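Outer membrane protein OMP121 (PDB 5FQ8) probably imports a substrate, perhaps peptides, across the bacterial outer membrane as a TonB-dependent receptor. Local coordinates at residues D118-G123 and Y745-G750; T165-R170 and G176-G181; Y607-N612 and T620-G625. One frame throughout, in Å; residues are numbered along the deposited sequence.

Contact 1 sets a loop of the plug domain against the excursion between barrel strands 716-731 and 802-812, and lies beside the bound peptide. Contact 3, on the same side of the chain's centre, has its nearest atoms about 13 Å from contact 1; it is a hairpin that packs against and bonds to the chain of another protein, with the side chain of S610 about 9 Å from the bound magnesium ion. Contact 2 lies across the centre, about 45 Å from contact 1 and 56 Å from contact 3, centre to centre. There the plug hands over to the barrel, and the side chain of E178 is about 13 Å from a bound 3-decanoyloxypropyl decanoate. Contacts 2 and 3 both touch the second subunit.

Contact 1: D118-G123 and Y745-G750; sequences DGLNSG and YGLNGG
L120 is the point of touch, its two methyl groups touching both the hydroxyl end of Y745 and the CD2 branch of L747. The loop leading to it starts at D118, whose OD2 receives two bonds from N121: one from the side-chain ND2, at 3.0 Å and close to the amide plane, the other from the backbone N, at 3.0 Å but arriving from above the carboxylate plane. Accepting from the backbone N three residues on makes this an Asx motif, and the pair of bonds ties both the main chain and the side chain of N121 back to one oxygen. The chain runs on through G119 to L120. With CG anti to its carbonyl carbon (chi1 -49°), L120 reaches out of the turn toward the other segment. CD2 approaches Y745 OH at 3.3 Å, coming at the edge of the ring near its plane, while CD1 meets L747 CD2 at 3.9 Å. L120 belongs to a loop of the plug domain characteristic of TonB-dependent receptors; its partners belong to the excursion between two barrel strands, where strand 741-746 ends and the type II turn L747-G750 follows, closed by a backbone bond from G750 N to L747 O of 3.1 Å. F956 and Y967 also pack on L120, and Y964 sets its ring edge-to-face with Y745. Beyond L120, N121 OD1 turns to NE2 of Q326. At S122 the backbone N returns to D118 O at 3.2 Å, and G123 carries the chain on beside T324.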
ATOM      1  N   ASP B 118      14.622   1.590 -10.536  1.00 28.64           N
ATOM      2  CA  ASP B 118      15.735   0.839  -9.966  1.00 22.22           C
ATOM      3  C   ASP B 118      16.126  -0.207 -10.986  1.00 22.19           C
ATOM      4  O   ASP B 118      15.715  -1.358 -10.898  1.00 22.15           O
ATOM      5  CB  ASP B 118      15.359   0.215  -8.653  1.00 43.64           C
ATOM      6  CG  ASP B 118      16.476  -0.600  -8.070  1.00 40.05           C
ATOM      7  OD1 ASP B 118      17.399  -0.004  -7.489  1.00 53.53           O
ATOM      8  OD2 ASP B 118      16.439  -1.833  -8.197  1.00 31.03           O
ATOM      9  N   GLY B 119      16.950   0.191 -11.947  1.00 46.31           N
ATOM     10  CA  GLY B 119      17.390  -0.737 -12.973  1.00 30.87           C
ATOM     11  C   GLY B 119      18.268  -1.858 -12.480  1.00 26.16           C
ATOM     12  O   GLY B 119      18.492  -2.810 -13.231  1.00 22.34           O
ATOM     13  N   LEU B 120      18.753  -1.788 -11.243  1.00 46.22           N
ATOM     14  CA  LEU B 120      19.708  -2.789 -10.800  1.00 22.44           C
ATOM     15  C   LEU B 120      19.024  -4.053 -10.318  1.00 22.39           C
ATOM     16  O   LEU B 120      19.573  -5.148 -10.459  1.00 23.33           O
ATOM     17  CB  LEU B 120      20.576  -2.223  -9.692  1.00 22.55           C
ATOM     18  CG  LEU B 120      21.211  -0.866  -9.940  1.00 22.64           C
ATOM     19  CD1 LEU B 120      22.155  -0.551  -8.803  1.00 22.80           C
ATOM     20  CD2 LEU B 120      21.930  -0.864 -11.259  1.00 22.72           C
ATOM     21  N   ASN B 121      17.829  -3.932  -9.752  1.00 50.22           N
ATOM     22  CA  ASN B 121      17.179  -5.074  -9.135  1.00 22.31           C
ATOM     23  C   ASN B 121      15.839  -5.436  -9.738  1.00 22.23           C
ATOM     24  O   ASN B 121      15.431  -6.594  -9.619  1.00 22.98           O
ATOM     25  CB  ASN B 121      16.996  -4.828  -7.632  1.00 22.35           C
ATOM     26  CG  ASN B 121      18.294  -4.549  -6.952  1.00 22.46           C
ATOM     27  OD1 ASN B 121      19.095  -5.442  -6.744  1.00 22.58           O
ATOM     28  ND2 ASN B 121      18.534  -3.299  -6.643  1.00 23.17           N
ATOM     29  N   SER B 122      15.159  -4.499 -10.396  1.00 22.16           N
ATOM     30  CA  SER B 122      13.867  -4.746 -11.020  1.00 22.13           C
ATOM     31  C   SER B 122      13.747  -3.949 -12.319  1.00 22.10           C
ATOM     32  O   SER B 122      12.880  -3.099 -12.480  1.00 22.08           O
ATOM     33  CB  SER B 122      12.727  -4.394 -10.067  1.00 22.11           C
ATOM     34  OG  SER B 122      12.385  -5.510  -9.276  1.00 22.18           O
ATOM     35  N   GLY B 123      14.629  -4.242 -13.269  1.00 22.14           N
ATOM     36  CA  GLY B 123      14.648  -3.490 -14.510  1.00 22.17           C
ATOM     37  C   GLY B 123      13.519  -3.907 -15.422  1.00 30.10           C
ATOM     38  O   GLY B 123      13.260  -5.100 -15.616  1.00 35.47           O
ATOM     39  N   TYR B 745      24.981   8.637 -13.670  1.00 29.86           N
ATOM     40  CA  TYR B 745      24.547   7.357 -13.144  1.00 27.56           C
ATOM     41  C   TYR B 745      25.800   6.580 -12.802  1.00 30.67           C
ATOM     42  O   TYR B 745      26.843   6.802 -13.411  1.00 39.23           O
ATOM     43  CB  TYR B 745      23.671   6.585 -14.134  1.00 23.63           C
ATOM     44  CG  TYR B 745      23.018   5.430 -13.472  1.00 24.14           C
ATOM     45  CD1 TYR B 745      21.816   5.590 -12.804  1.00 26.42           C
ATOM     46  CD2 TYR B 745      23.622   4.189 -13.457  1.00 31.16           C
ATOM     47  CE1 TYR B 745      21.228   4.551 -12.165  1.00 22.98           C
ATOM     48  CE2 TYR B 745      23.033   3.140 -12.816  1.00 31.55           C
ATOM     49  CZ  TYR B 745      21.835   3.337 -12.171  1.00 22.95           C
ATOM     50  OH  TYR B 745      21.236   2.307 -11.528  1.00 25.62           O
ATOM     51  N   GLY B 746      25.706   5.693 -11.813  1.00 23.84           N
ATOM     52  CA  GLY B 746      26.907   5.008 -11.360  1.00 24.00           C
ATOM     53  C   GLY B 746      26.768   4.161 -10.115  1.00 23.89           C
ATOM     54  O   GLY B 746      26.052   4.532  -9.196  1.00 23.80           O
ATOM     55  N   LEU B 747      27.453   3.029 -10.066  1.00 23.92           N
ATOM     56  CA  LEU B 747      27.411   2.160  -8.902  1.00 23.87           C
ATOM     57  C   LEU B 747      28.294   2.694  -7.780  1.00 24.15           C
ATOM     58  O   LEU B 747      29.302   3.357  -8.018  1.00 24.44           O
ATOM     59  CB  LEU B 747      27.862   0.761  -9.282  1.00 23.86           C
ATOM     60  CG  LEU B 747      27.168   0.168 -10.501  1.00 23.66           C
ATOM     61  CD1 LEU B 747      27.820  -1.136 -10.876  1.00 23.74           C
ATOM     62  CD2 LEU B 747      25.697  -0.041 -10.242  1.00 23.36           C
ATOM     63  N   ASN B 748      27.901   2.398  -6.543  1.00 43.81           N
ATOM     64  CA  ASN B 748      28.656   2.841  -5.372  1.00 24.39           C
ATOM     65  C   ASN B 748      29.931   2.032  -5.259  1.00 24.64           C
ATOM     66  O   ASN B 748      29.879   0.805  -5.140  1.00 24.55           O
ATOM     67  CB  ASN B 748      27.827   2.686  -4.098  1.00 24.30           C
ATOM     68  CG  ASN B 748      28.385   3.487  -2.928  1.00 51.09           C
ATOM     69  OD1 ASN B 748      29.139   2.969  -2.111  1.00 43.45           O
ATOM     70  ND2 ASN B 748      28.016   4.759  -2.850  1.00 24.67           N
ATOM     71  N   GLY B 749      31.066   2.720  -5.281  1.00 24.99           N
ATOM     72  CA  GLY B 749      32.345   2.040  -5.364  1.00 27.46           C
ATOM     73  C   GLY B 749      32.541   1.195  -6.599  1.00 28.56           C
ATOM     74  O   GLY B 749      33.353   0.271  -6.585  1.00 37.31           O
ATOM     75  N   GLY B 750      31.801   1.477  -7.667  1.00 28.02           N
ATOM     76  CA  GLY B 750      31.888   0.741  -8.912  1.00 24.86           C
ATOM     77  C   GLY B 750      31.961   1.694 -10.081  1.00 24.91           C
ATOM     78  O   GLY B 750      32.177   2.894  -9.894  1.00 25.08           O
TER

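Contact 2: T165-R170 and G176-G181; sequences TTKSGR and GIEYNG
K167 and E178 face each other as opposite charges, and R170 lies against the backbone of G176; no hydrogen bond joins the two segments. The charged pair first: K167 NZ and E178 OE1 stand 4.3 Å apart, beyond a salt bridge. The lysine chain is extended from CB to NZ and brings its ammonium to the main-chain O of D136, its firmer partner, while E178 OE1 has a long, weak ion pair with K983. Any mutual stabilisation of the two charges is therefore probably modest and shared with these neighbours. Van der Waals contact is made by R170, a poorly ordered side chain bent at chi3 (-9°), whose placement is to be taken with reserve. As modelled, its CD comes 3.9 Å from G176 CA and its NH1 lies 3.2 Å from G176 N, obliquely to the guanidinium. Both nitrogens are donors, so nothing is exchanged between them; the modelled NH1 bonds to G174 O instead. The contact marks the passage from plug to barrel: strand 161-166 is the last in the chain of the four-stranded plug sheet, a short linker follows, and strand 177-188 opens the transmembrane beta barrel, pairing antiparallel with the final strand 973-983 to close the wall. Hydrogen bonding within the segments is slight. E178, fully extended (chi1 179°), takes a weak bond at OE2 from N180 ND2, 3.3 Å long and nearly straight at 164°. Where the barrel's first strand begins, backbone bonds tie G176 and I177 to F984, the last residue of the chain, and I177 also packs on L306 of the second subunit.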
ATOM      1  N   THR B 165       2.697  13.858 -40.056  1.00 29.53           N
ATOM      2  CA  THR B 165       1.467  14.265 -40.727  1.00 30.01           C
ATOM      3  C   THR B 165       0.691  13.026 -41.132  1.00 30.01           C
ATOM      4  O   THR B 165       1.218  12.160 -41.833  1.00 30.98           O
ATOM      5  CB  THR B 165       1.742  15.140 -41.945  1.00 30.64           C
ATOM      6  OG1 THR B 165       2.427  16.328 -41.546  1.00 30.69           O
ATOM      7  CG2 THR B 165       0.455  15.543 -42.580  1.00 31.16           C
ATOM      8  N   THR B 166      -0.550  12.944 -40.692  1.00 30.02           N
ATOM      9  CA  THR B 166      -1.357  11.749 -40.855  1.00 29.98           C
ATOM     10  C   THR B 166      -2.178  11.807 -42.140  1.00 30.63           C
ATOM     11  O   THR B 166      -2.411  12.872 -42.712  1.00 41.75           O
ATOM     12  CB  THR B 166      -2.256  11.593 -39.635  1.00 30.18           C
ATOM     13  OG1 THR B 166      -2.853  12.856 -39.333  1.00 29.91           O
ATOM     14  CG2 THR B 166      -1.443  11.180 -38.445  1.00 29.03           C
ATOM     15  N   LYS B 167      -2.620  10.639 -42.598  1.00 30.69           N
ATOM     16  CA  LYS B 167      -3.318  10.550 -43.877  1.00 31.33           C
ATOM     17  C   LYS B 167      -4.713  11.153 -43.792  1.00 31.69           C
ATOM     18  O   LYS B 167      -5.364  11.110 -42.751  1.00 31.41           O
ATOM     19  CB  LYS B 167      -3.417   9.096 -44.328  1.00 31.31           C
ATOM     20  CG  LYS B 167      -2.100   8.460 -44.713  1.00 31.12           C
ATOM     21  CD  LYS B 167      -2.212   6.957 -44.752  1.00 30.97           C
ATOM     22  CE  LYS B 167      -0.962   6.310 -45.295  1.00 30.90           C
ATOM     23  NZ  LYS B 167      -1.076   4.831 -45.384  1.00 30.81           N
ATOM     24  N   SER B 168      -5.175  11.715 -44.909  1.00 32.36           N
ATOM     25  CA  SER B 168      -6.507  12.304 -44.970  1.00 32.80           C
ATOM     26  C   SER B 168      -7.390  11.575 -45.968  1.00 33.32           C
ATOM     27  O   SER B 168      -7.531  10.360 -45.896  1.00 33.13           O
ATOM     28  CB  SER B 168      -6.427  13.779 -45.329  1.00 33.22           C
ATOM     29  OG  SER B 168      -5.501  14.444 -44.502  1.00 39.59           O
ATOM     30  N   GLY B 169      -7.980  12.304 -46.912  1.00 39.14           N
ATOM     31  CA  GLY B 169      -9.049  11.786 -47.731  1.00 44.18           C
ATOM     32  C   GLY B 169      -8.667  11.481 -49.172  1.00 47.17           C
ATOM     33  O   GLY B 169      -7.596  11.819 -49.666  1.00 53.62           O
ATOM     34  N   ARG B 170      -9.607  10.832 -49.848  1.00 56.41           N
ATOM     35  CA  ARG B 170      -9.507  10.401 -51.234  1.00 55.08           C
ATOM     36  C   ARG B 170      -9.891  11.595 -52.177  1.00 68.45           C
ATOM     37  O   ARG B 170      -9.506  12.706 -51.823  1.00 72.31           O
ATOM     38  CB  ARG B 170     -10.353   9.145 -51.360  1.00 62.19           C
ATOM     39  CG  ARG B 170      -9.662   7.867 -51.027  1.00 58.52           C
ATOM     40  CD  ARG B 170     -10.600   6.714 -51.300  1.00 67.90           C
ATOM     41  NE  ARG B 170     -11.946   7.205 -51.584  1.00 75.21           N
ATOM     42  CZ  ARG B 170     -12.936   6.464 -52.073  1.00 81.39           C
ATOM     43  NH1 ARG B 170     -12.733   5.183 -52.347  1.00 83.95           N
ATOM     44  NH2 ARG B 170     -14.130   7.007 -52.291  1.00 88.38           N
ATOM     45  N   GLY B 176     -12.315   2.540 -50.580  1.00 35.96           N
ATOM     46  CA  GLY B 176     -11.424   3.248 -49.685  1.00 35.26           C
ATOM     47  C   GLY B 176     -11.051   2.496 -48.426  1.00 34.51           C
ATOM     48  O   GLY B 176     -10.884   3.098 -47.365  1.00 33.99           O
ATOM     49  N   ILE B 177     -10.904   1.183 -48.532  1.00 34.47           N
ATOM     50  CA  ILE B 177     -10.550   0.328 -47.410  1.00 33.82           C
ATOM     51  C   ILE B 177      -9.195  -0.284 -47.697  1.00 33.53           C
ATOM     52  O   ILE B 177      -9.035  -0.987 -48.695  1.00 33.95           O
ATOM     53  CB  ILE B 177     -11.588  -0.776 -47.179  1.00 34.05           C
ATOM     54  CG1 ILE B 177     -12.965  -0.193 -46.899  1.00 34.39           C
ATOM     55  CG2 ILE B 177     -11.157  -1.666 -46.040  1.00 33.41           C
ATOM     56  CD1 ILE B 177     -14.034  -1.242 -46.809  1.00 34.74           C
ATOM     57  N   GLU B 178      -8.234  -0.045 -46.816  1.00 32.86           N
ATOM     58  CA  GLU B 178      -6.915  -0.660 -46.879  1.00 32.52           C
ATOM     59  C   GLU B 178      -6.695  -1.535 -45.659  1.00 31.93           C
ATOM     60  O   GLU B 178      -6.816  -1.064 -44.534  1.00 31.48           O
ATOM     61  CB  GLU B 178      -5.830   0.401 -46.951  1.00 32.28           C
ATOM     62  CG  GLU B 178      -4.435  -0.158 -46.997  1.00 31.96           C
ATOM     63  CD  GLU B 178      -3.401   0.920 -46.992  1.00 31.75           C
ATOM     64  OE1 GLU B 178      -3.777   2.087 -47.211  1.00 35.33           O
ATOM     65  OE2 GLU B 178      -2.218   0.602 -46.758  1.00 37.50           O
ATOM     66  N   TYR B 179      -6.372  -2.796 -45.884  1.00 31.96           N
ATOM     67  CA  TYR B 179      -6.057  -3.737 -44.820  1.00 31.46           C
ATOM     68  C   TYR B 179      -4.588  -4.119 -44.879  1.00 34.13           C
ATOM     69  O   TYR B 179      -4.047  -4.325 -45.959  1.00 31.48           O
ATOM     70  CB  TYR B 179      -6.907  -4.975 -44.932  1.00 31.79           C
ATOM     71  CG  TYR B 179      -6.476  -6.126 -44.059  1.00 31.39           C
ATOM     72  CD1 TYR B 179      -6.614  -6.070 -42.684  1.00 32.77           C
ATOM     73  CD2 TYR B 179      -5.972  -7.287 -44.613  1.00 31.58           C
ATOM     74  CE1 TYR B 179      -6.244  -7.124 -41.889  1.00 30.55           C
ATOM     75  CE2 TYR B 179      -5.607  -8.349 -43.831  1.00 31.27           C
ATOM     76  CZ  TYR B 179      -5.742  -8.264 -42.466  1.00 30.75           C
ATOM     77  OH  TYR B 179      -5.369  -9.327 -41.679  1.00 30.47           O
ATOM     78  N   ASN B 180      -3.940  -4.192 -43.718  1.00 47.81           N
ATOM     79  CA  ASN B 180      -2.603  -4.755 -43.595  1.00 30.19           C
ATOM     80  C   ASN B 180      -2.649  -5.849 -42.545  1.00 29.85           C
ATOM     81  O   ASN B 180      -3.062  -5.601 -41.411  1.00 31.72           O
ATOM     82  CB  ASN B 180      -1.574  -3.697 -43.207  1.00 29.78           C
ATOM     83  CG  ASN B 180      -1.312  -2.712 -44.308  1.00 30.15           C
ATOM     84  OD1 ASN B 180      -0.472  -2.939 -45.166  1.00 30.36           O
ATOM     85  ND2 ASN B 180      -2.025  -1.601 -44.288  1.00 36.09           N
ATOM     86  N   GLY B 181      -2.239  -7.049 -42.918  1.00 29.99           N
ATOM     87  CA  GLY B 181      -2.238  -8.163 -42.002  1.00 29.74           C
ATOM     88  C   GLY B 181      -0.856  -8.765 -41.928  1.00 29.49           C
ATOM     89  O   GLY B 181      -0.270  -9.095 -42.951  1.00 29.81           O
TER

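Contact 3: Y607-N612 and T620-G625; sequences YAQSSN and TFPLGG
T620 faces S611 across a two-stranded antiparallel hairpin, strands 611-614 and 617-620, as a non-hydrogen-bonded pair with CA atoms 4.2 Å apart and both side chains on the same face. T620 OG1 stands anti to its own backbone N (chi1 -178°), which brings it within 4.0 Å of S611 CB and lets it bond to F621 O at 3.0 Å. The main-chain O of T620 is taken by a basic side chain of another protein. At F621 the pairing goes one step further: F621 N donates to S610 O over 3.0 Å with an N-H...O angle of 164°. The ring of F621 leans obliquely on S610, CD1 being 3.4 Å from S610 CB, and A628 packs on both residues; S610 OG meanwhile bonds to a polar side chain of the other protein. Q609, its CG anti to the backbone N, carries its amide alongside the F621 carbonyl, but the angle is too poor for a bond and NE2 gives a weak one to N627 OD1. P622 follows a cis peptide, its CD 3.6 Å from Q609 NE2, the proline ring and the glutamine chain running at a slant to each other. L623 reaches over the ring of F621, with CD1 3.9 Å above the plane, over the centre.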
ATOM      1  N   TYR B 607      10.438  20.056   2.868  1.00 32.89           N
ATOM      2  CA  TYR B 607      10.733  19.107   3.928  1.00 32.86           C
ATOM      3  C   TYR B 607      10.060  17.788   3.586  1.00 26.09           C
ATOM      4  O   TYR B 607       8.846  17.738   3.398  1.00 26.06           O
ATOM      5  CB  TYR B 607      10.241  19.614   5.285  1.00 34.74           C
ATOM      6  CG  TYR B 607      10.976  20.780   5.884  1.00 30.57           C
ATOM      7  CD1 TYR B 607      10.702  22.080   5.488  1.00 29.95           C
ATOM      8  CD2 TYR B 607      11.905  20.585   6.889  1.00 27.59           C
ATOM      9  CE1 TYR B 607      11.353  23.150   6.064  1.00 29.04           C
ATOM     10  CE2 TYR B 607      12.563  21.651   7.471  1.00 28.08           C
ATOM     11  CZ  TYR B 607      12.284  22.924   7.056  1.00 31.19           C
ATOM     12  OH  TYR B 607      12.945  23.970   7.631  1.00 32.30           O
ATOM     13  N   ALA B 608      10.834  16.734   3.508  1.00 25.80           N
ATOM     14  CA  ALA B 608      10.258  15.449   3.166  1.00 25.42           C
ATOM     15  C   ALA B 608       9.915  14.673   4.423  1.00 25.48           C
ATOM     16  O   ALA B 608      10.414  14.954   5.500  1.00 25.75           O
ATOM     17  CB  ALA B 608      11.222  14.643   2.304  1.00 25.09           C
ATOM     18  N   GLN B 609       9.029  13.704   4.278  1.00 25.25           N
ATOM     19  CA  GLN B 609       8.845  12.738   5.339  1.00 25.27           C
ATOM     20  C   GLN B 609      10.165  12.034   5.575  1.00 25.16           C
ATOM     21  O   GLN B 609      10.806  11.574   4.636  1.00 24.88           O
ATOM     22  CB  GLN B 609       7.763  11.736   4.976  1.00 25.94           C
ATOM     23  CG  GLN B 609       7.381  10.844   6.094  1.00 25.13           C
ATOM     24  CD  GLN B 609       6.717   9.596   5.612  1.00 39.95           C
ATOM     25  OE1 GLN B 609       6.875   9.208   4.466  1.00 35.29           O
ATOM     26  NE2 GLN B 609       5.957   8.959   6.477  1.00 36.89           N
ATOM     27  N   SER B 610      10.579  11.959   6.832  1.00 25.41           N
ATOM     28  CA  SER B 610      11.928  11.518   7.129  1.00 25.41           C
ATOM     29  C   SER B 610      12.159  10.096   6.644  1.00 25.05           C
ATOM     30  O   SER B 610      11.358   9.197   6.891  1.00 24.96           O
ATOM     31  CB  SER B 610      12.186  11.634   8.624  1.00 25.79           C
ATOM     32  OG  SER B 610      12.000  12.971   9.048  1.00 28.86           O
ATOM     33  N   SER B 611      13.253   9.902   5.925  1.00 24.89           N
ATOM     34  CA  SER B 611      13.702   8.562   5.590  1.00 24.63           C
ATOM     35  C   SER B 611      15.213   8.582   5.466  1.00 24.68           C
ATOM     36  O   SER B 611      15.838   9.634   5.336  1.00 24.85           O
ATOM     37  CB  SER B 611      13.046   8.033   4.308  1.00 24.28           C
ATOM     38  OG  SER B 611      13.267   8.902   3.222  1.00 24.21           O
ATOM     39  N   ASN B 612      15.799   7.397   5.520  1.00 26.19           N
ATOM     40  CA  ASN B 612      17.244   7.271   5.457  1.00 36.04           C
ATOM     41  C   ASN B 612      17.578   6.142   4.497  1.00 24.33           C
ATOM     42  O   ASN B 612      17.121   5.016   4.684  1.00 24.21           O
ATOM     43  CB  ASN B 612      17.837   7.013   6.852  1.00 27.82           C
ATOM     44  CG  ASN B 612      17.407   8.052   7.876  1.00 25.30           C
ATOM     45  OD1 ASN B 612      17.910   9.160   7.887  1.00 25.51           O
ATOM     46  ND2 ASN B 612      16.476   7.691   8.732  1.00 25.38           N
ATOM     47  N   THR B 620      12.465   4.252   7.378  1.00 24.51           N
ATOM     48  CA  THR B 620      11.548   5.323   7.060  1.00 30.70           C
ATOM     49  C   THR B 620      10.653   5.612   8.245  1.00 33.82           C
ATOM     50  O   THR B 620      10.390   4.741   9.073  1.00 40.15           O
ATOM     51  CB  THR B 620      10.701   4.968   5.865  1.00 36.99           C
ATOM     52  OG1 THR B 620       9.838   6.062   5.556  1.00 52.32           O
ATOM     53  CG2 THR B 620       9.866   3.796   6.192  1.00 33.25           C
ATOM     54  N   PHE B 621      10.193   6.844   8.316  1.00 46.43           N
ATOM     55  CA  PHE B 621       9.198   7.185   9.295  1.00 25.29           C
ATOM     56  C   PHE B 621       7.827   6.852   8.719  1.00 25.16           C
ATOM     57  O   PHE B 621       7.673   6.746   7.506  1.00 24.86           O
ATOM     58  CB  PHE B 621       9.336   8.654   9.698  1.00 25.58           C
ATOM     59  CG  PHE B 621      10.323   8.872  10.815  1.00 25.90           C
ATOM     60  CD1 PHE B 621      11.677   8.911  10.571  1.00 25.83           C
ATOM     61  CD2 PHE B 621       9.892   8.996  12.112  1.00 26.28           C
ATOM     62  CE1 PHE B 621      12.569   9.092  11.597  1.00 26.16           C
ATOM     63  CE2 PHE B 621      10.784   9.180  13.134  1.00 26.61           C
ATOM     64  CZ  PHE B 621      12.122   9.225  12.876  1.00 26.55           C
ATOM     65  N   PRO B 622       6.826   6.662   9.588  1.00 31.92           N
ATOM     66  CA  PRO B 622       6.824   6.760  11.046  1.00 25.81           C
ATOM     67  C   PRO B 622       7.582   5.692  11.809  1.00 25.88           C
ATOM     68  O   PRO B 622       7.638   4.535  11.428  1.00 25.67           O
ATOM     69  CB  PRO B 622       5.337   6.682  11.386  1.00 26.01           C
ATOM     70  CG  PRO B 622       4.706   6.054  10.241  1.00 25.68           C
ATOM     71  CD  PRO B 622       5.455   6.543   9.071  1.00 33.76           C
ATOM     72  N   LEU B 623       8.161   6.152  12.909  1.00 31.32           N
ATOM     73  CA  LEU B 623       8.832   5.358  13.925  1.00 46.98           C
ATOM     74  C   LEU B 623       8.707   6.134  15.233  1.00 46.57           C
ATOM     75  O   LEU B 623       8.924   7.341  15.238  1.00 56.31           O
ATOM     76  CB  LEU B 623      10.316   5.171  13.605  1.00 26.28           C
ATOM     77  CG  LEU B 623      10.960   4.526  12.392  1.00 25.85           C
ATOM     78  CD1 LEU B 623      12.295   5.189  12.201  1.00 25.86           C
ATOM     79  CD2 LEU B 623      11.156   3.067  12.645  1.00 25.82           C
ATOM     80  N   GLY B 624       8.301   5.508  16.327  1.00 37.05           N
ATOM     81  CA  GLY B 624       7.531   4.295  16.337  1.00 32.06           C
ATOM     82  C   GLY B 624       6.241   4.832  16.925  1.00 36.26           C
ATOM     83  O   GLY B 624       6.124   5.035  18.134  1.00 27.98           O
ATOM     84  N   GLY B 625       5.287   5.105  16.049  1.00 27.31           N
ATOM     85  CA  GLY B 625       4.121   5.870  16.391  1.00 27.60           C
ATOM     86  C   GLY B 625       4.296   7.346  16.183  1.00 27.66           C
ATOM     87  O   GLY B 625       3.336   8.101  16.356  1.00 33.66           O
TER